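Local atomic coordinates of phosphodiesterase (Candida albicans, PDB entry 6CPU), a protein that belongs to the phosphodiesterase family, whose mainly helical domain of the HD superfamily here binds a zinc ion, with a magnesium ion also in the model. Residues L10-P13 against Q14-D17; K491-K495 against K496-L500. One frame throughout, in Å; residues are numbered along the deposited sequence.

Contact 1: L10-P13 against Q14-D17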
loop_
_atom_site.group_PDB
_atom_site.type_symbol
_atom_site.label_atom_id
_atom_site.label_comp_id
_atom_site.label_asym_id
_atom_site.label_seq_id
_atom_site.Cartn_x
_atom_site.Cartn_y
_atom_site.Cartn_z
ATOM N N LEU A 10 -20.294 -29.435 9.790
ATOM C CA LEU A 10 -19.097 -30.222 10.090
ATOM C C LEU A 10 -18.114 -29.499 11.021
ATOM O O LEU A 10 -17.864 -28.304 10.873
ATOM C CB LEU A 10 -18.398 -30.616 8.786
ATOM C CG LEU A 10 -17.040 -31.330 8.881
ATOM C CD1 LEU A 10 -17.146 -32.659 9.623
ATOM C CD2 LEU A 10 -16.474 -31.532 7.481
ATOM N N GLU A 11 -17.585 -30.237 11.993
ATOM C CA GLU A 11 -16.529 -29.753 12.864
ATOM C C GLU A 11 -15.275 -30.597 12.657
ATOM O O GLU A 11 -15.365 -31.794 12.382
ATOM C CB GLU A 11 -16.979 -29.801 14.323
ATOM C CG GLU A 11 -18.010 -28.737 14.658
ATOM C CD GLU A 11 -18.473 -28.789 16.103
ATOM O OE1 GLU A 11 -17.634 -29.006 17.006
ATOM O OE2 GLU A 11 -19.687 -28.599 16.334
ATOM N N ILE A 12 -14.114 -29.955 12.777
ATOM C CA ILE A 12 -12.813 -30.599 12.590
ATOM C C ILE A 12 -11.939 -30.252 13.792
ATOM O O ILE A 12 -10.925 -29.568 13.651
ATOM C CB ILE A 12 -12.128 -30.170 11.265
ATOM C CG1 ILE A 12 -12.088 -28.640 11.109
ATOM C CG2 ILE A 12 -12.853 -30.766 10.068
ATOM C CD1 ILE A 12 -11.320 -28.171 9.891
ATOM N N PRO A 13 -12.326 -30.733 14.991
ATOM C CA PRO A 13 -11.731 -30.238 16.240
ATOM C C PRO A 13 -10.229 -30.478 16.381
ATOM O O PRO A 13 -9.563 -29.731 17.101
ATOM C CB PRO A 13 -12.497 -31.000 17.334
ATOM C CG PRO A 13 -13.052 -32.204 16.649
ATOM C CD PRO A 13 -13.333 -31.782 15.240
ATOM N N GLN A 14 -9.714 -31.511 15.718
ATOM C CA GLN A 14 -8.284 -31.838 15.770
ATOM C C GLN A 14 -7.381 -30.679 15.335
ATOM O O GLN A 14 -6.249 -30.578 15.806
ATOM C CB GLN A 14 -7.970 -33.078 14.915
ATOM C CG GLN A 14 -8.453 -32.996 13.466
ATOM C CD GLN A 14 -7.591 -33.783 12.486
ATOM O OE1 GLN A 14 -6.622 -34.443 12.871
ATOM N NE2 GLN A 14 -7.944 -33.711 11.205
ATOM N N VAL A 15 -7.884 -29.815 14.448
ATOM C CA VAL A 15 -7.111 -28.677 13.932
ATOM C C VAL A 15 -7.657 -27.300 14.337
ATOM O O VAL A 15 -7.065 -26.283 13.986
ATOM C CB VAL A 15 -6.992 -28.732 12.387
ATOM C CG1 VAL A 15 -6.258 -29.994 11.957
ATOM C CG2 VAL A 15 -8.356 -28.656 11.710
ATOM N N THR A 16 -8.756 -27.267 15.092
ATOM C CA THR A 16 -9.482 -26.027 15.357
ATOM C C THR A 16 -9.059 -25.316 16.652
ATOM O O THR A 16 -9.070 -25.914 17.717
ATOM C CB THR A 16 -10.997 -26.301 15.425
ATOM O OG1 THR A 16 -11.428 -26.960 14.230
ATOM C CG2 THR A 16 -11.779 -25.004 15.586
ATOM N N ASP A 17 -8.686 -24.040 16.544
ATOM C CA ASP A 17 -8.529 -23.150 17.698
ATOM C C ASP A 17 -9.835 -22.383 17.933
ATOM O O ASP A 17 -10.316 -22.294 19.057
ATOM C CB ASP A 17 -7.386 -22.143 17.469
ATOM C CG ASP A 17 -7.208 -21.155 18.635
ATOM O OD1 ASP A 17 -7.452 -21.535 19.800
ATOM O OD2 ASP A 17 -6.811 -19.995 18.387
HETATM O O HOH W 1 -14.118 -27.664 13.993
#

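Contact 2: K491-K495 against K496-L500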
loop_
_atom_site.group_PDB
_atom_site.type_symbol
_atom_site.label_atom_id
_atom_site.label_comp_id
_atom_site.label_asym_id
_atom_site.label_seq_id
_atom_site.Cartn_x
_atom_site.Cartn_y
_atom_site.Cartn_z
ATOM N N LYS A 491 18.371 -11.629 7.817
ATOM C CA LYS A 491 19.716 -11.925 7.311
ATOM C C LYS A 491 20.497 -12.836 8.274
ATOM O O LYS A 491 21.134 -13.804 7.853
ATOM C CB LYS A 491 20.505 -10.645 7.072
ATOM C CG LYS A 491 20.024 -9.750 5.940
ATOM C CD LYS A 491 21.100 -8.714 5.660
ATOM C CE LYS A 491 20.567 -7.384 5.181
ATOM N NZ LYS A 491 21.585 -6.319 5.417
ATOM N N SER A 492 20.434 -12.540 9.566
ATOM C CA SER A 492 21.125 -13.376 10.557
ATOM C C SER A 492 20.554 -14.793 10.625
ATOM O O SER A 492 21.305 -15.760 10.743
ATOM C CB SER A 492 21.133 -12.696 11.932
ATOM O OG SER A 492 21.811 -11.451 11.848
ATOM N N VAL A 493 19.233 -14.939 10.498
ATOM C CA VAL A 493 18.624 -16.267 10.460
ATOM C C VAL A 493 19.139 -17.040 9.243
ATOM O O VAL A 493 19.500 -18.206 9.350
ATOM C CB VAL A 493 17.068 -16.196 10.387
ATOM C CG1 VAL A 493 16.471 -17.564 10.080
ATOM C CG2 VAL A 493 16.482 -15.636 11.664
ATOM N N ILE A 494 19.133 -16.408 8.073
ATOM C CA ILE A 494 19.585 -17.097 6.863
ATOM C C ILE A 494 21.068 -17.487 6.973
ATOM O O ILE A 494 21.454 -18.605 6.619
ATOM C CB ILE A 494 19.360 -16.256 5.604
ATOM C CG1 ILE A 494 17.847 -16.046 5.395
ATOM C CG2 ILE A 494 19.981 -16.951 4.393
ATOM C CD1 ILE A 494 17.522 -14.859 4.520
ATOM N N LYS A 495 21.879 -16.563 7.471
ATOM C CA LYS A 495 23.326 -16.799 7.643
ATOM C C LYS A 495 23.642 -17.745 8.792
ATOM O O LYS A 495 24.805 -18.120 8.985
ATOM C CB LYS A 495 24.051 -15.485 7.883
ATOM C CG LYS A 495 24.141 -14.564 6.685
ATOM C CD LYS A 495 24.665 -13.206 7.126
ATOM C CE LYS A 495 24.968 -12.306 5.949
ATOM N NZ LYS A 495 24.976 -10.862 6.332
ATOM N N LYS A 496 22.617 -18.114 9.558
ATOM C CA LYS A 496 22.740 -19.011 10.693
ATOM C C LYS A 496 23.561 -18.359 11.817
ATOM O O LYS A 496 24.269 -19.048 12.550
ATOM C CB LYS A 496 23.323 -20.372 10.276
ATOM C CG LYS A 496 22.501 -21.111 9.229
ATOM C CD LYS A 496 23.175 -22.417 8.823
ATOM C CE LYS A 496 22.191 -23.423 8.230
ATOM N NZ LYS A 496 21.206 -22.817 7.289
ATOM N N ASP A 497 23.450 -17.035 11.936
ATOM C CA ASP A 497 24.123 -16.267 12.989
ATOM C C ASP A 497 23.234 -16.075 14.223
ATOM O O ASP A 497 23.670 -15.463 15.198
ATOM C CB ASP A 497 24.550 -14.889 12.478
ATOM C CG ASP A 497 25.644 -14.954 11.436
ATOM O OD1 ASP A 497 26.353 -15.976 11.345
ATOM O OD2 ASP A 497 25.803 -13.960 10.700
ATOM N N ILE A 498 21.996 -16.572 14.178
ATOM C CA ILE A 498 21.079 -16.465 15.306
ATOM C C ILE A 498 20.011 -17.552 15.233
ATOM O O ILE A 498 19.566 -17.935 14.136
ATOM C CB ILE A 498 20.427 -15.069 15.365
ATOM C CG1 ILE A 498 19.721 -14.857 16.706
ATOM C CG2 ILE A 498 19.450 -14.866 14.205
ATOM C CD1 ILE A 498 19.380 -13.408 16.976
ATOM N N ASP A 499 19.619 -18.067 16.394
ATOM C CA ASP A 499 18.584 -19.078 16.483
ATOM C C ASP A 499 17.373 -18.476 17.194
ATOM O O ASP A 499 17.412 -18.210 18.402
ATOM C CB ASP A 499 19.097 -20.325 17.211
ATOM C CG ASP A 499 20.127 -21.096 16.396
ATOM O OD1 ASP A 499 19.769 -21.649 15.343
ATOM O OD2 ASP A 499 21.304 -21.173 16.812
ATOM N N LEU A 500 16.308 -18.240 16.420
ATOM C CA LEU A 500 15.091 -17.625 16.933
ATOM C C LEU A 500 14.079 -18.660 17.365
ATOM O O LEU A 500 14.068 -19.786 16.865
ATOM C CB LEU A 500 14.450 -16.725 15.864
ATOM C CG LEU A 500 15.138 -15.418 15.493
ATOM C CD1 LEU A 500 14.274 -14.660 14.498
ATOM C CD2 LEU A 500 15.410 -14.552 16.712
#

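Contact 1: L10-P13 against Q14-D17
Ile12 and Thr16 meet where the chain rounds a corner, and most of what holds the corner converges on one atom, Ile12 O. The hydroxyl Thr16 OG1 donates to Ile12 O across 2.7 Å, standing well above the carbonyl plane (68° out of it). From the opposite face comes the amide Val15 N, 3.2 Å from Ile12 O, in a fairly straight bond. With a donor on each face, this oxygen is doubly satisfied, which should limit rotation of the peptide that follows Ile12. One residue further on, Thr16 N makes a weak bond to Pro13 O at 3.3 Å.

The tight side is apolar. Ile12 CD1 lies 3.5 Å from Val15 CG2, the two side chains crossing at a slant, and Val15 CG2 also comes within 3.3 Å of Ile12 O. The first torsion of Ile12 (chi1 51°) places CG1 between its own N and carbonyl carbon, which brings it to 3.6 Å from Thr16 OG1. This face continues into the protein: Val15 packs on Tyr114 and Ile117 of helix 110-124, and Ile12 on Val4 of strand 2-6.

The other side is looser and wetter. A water accepts from Ile12 N and donates to Thr16 OG1, 2.8 Å away, so the hydroxyl gives one bond and takes another. The Pro13 ring is exposed at the bend, while the partly exposed Gln14 touches Glu110 and Tyr114 of helix 110-124.

Pro13 and Gln14 have near-helical backbone angles at the corners of a type I beta turn from Ile12 to Val15, and a second, weaker turn, Pro13 to Thr16, overlaps it. The two turns lie in the loop between the parallel strands 2-6 and 16-21, which are joined by backbone bonds of Val15 and Asp17 with Ala2.

Contact 2: K491-K495 against K496-L500
Ser492 and Asp497 face each other where helix 470-495 runs out, and backbone bonds dominate there. Asp497 N donates to Ser492 O over 2.8 Å, only 20° off the carbonyl plane. Lys496 N reaches back to Val493 O at 3.1 Å from well above the plane of that carbonyl, a more bent bond. Lys496 itself has a positive phi (67°), and with the two bonds into the last turn this makes a Schellman motif.

Apolar contacts follow as the chain doubles back beside the helix. The branch CG2 of Ile498 lies over Ser492 CB at 3.6 Å and also approaches Val493 CG2, at 4.0 Å. Ile498 has CG1 anti to its backbone N (chi1 -167°), which leaves CG2 as the branch beside the helix. Further along, Leu500 CD1 touches Val493 CG2 at 3.7 Å, the two side chains crossing roughly at a right angle. Val493 is buried, resting on Phe140 and on Ile128 of helix 127-135; Ile498 and Leu500 also lean on Leu489, one turn back in helix 470-495.

Among the charged groups, Lys495 and Asp497 are exposed neighbours. Asp497 OD2 passes 3.7 Å from Lys495 CB and lies close to the extended lysine chain, but Lys495 NZ remains 5.4 Å from Asp497 OD2, too far for a salt bridge. Lys496 runs a different way, to a cation-pi contact with Phe140, which also packs on Val493. Ser492 OG is bonded to Glu488 O within the helix.

Taken together, the chemistry implies division of labour: two amides past the helical run are satisfied by carbonyls of the final turn, Val493 receives the returning chain through methyl contacts, and the exposed Lys495 and Asp497 probably add at most a mild electrostatic attraction.

Overall arrangement
The contacts come in series along the chain and lie far apart: their centres are 35 Å from each other and their nearest atoms about 21 Å. Contact 1 belongs to the small parallel sheet near the N-terminus, contact 2 to the phosphodiesterase domain. Both are peripheral, with centres 34 Å and 29 Å from the centre of the chain. Their backing is related, since helix 110-124 packs on contact 1 and the next helix, 127-135, on contact 2. Neither contributes a zinc ligand; that site is formed by His278, His349, Asp350 and Asp462, the last at the end of helix 446-462, which precedes the helix that contact 2 closes.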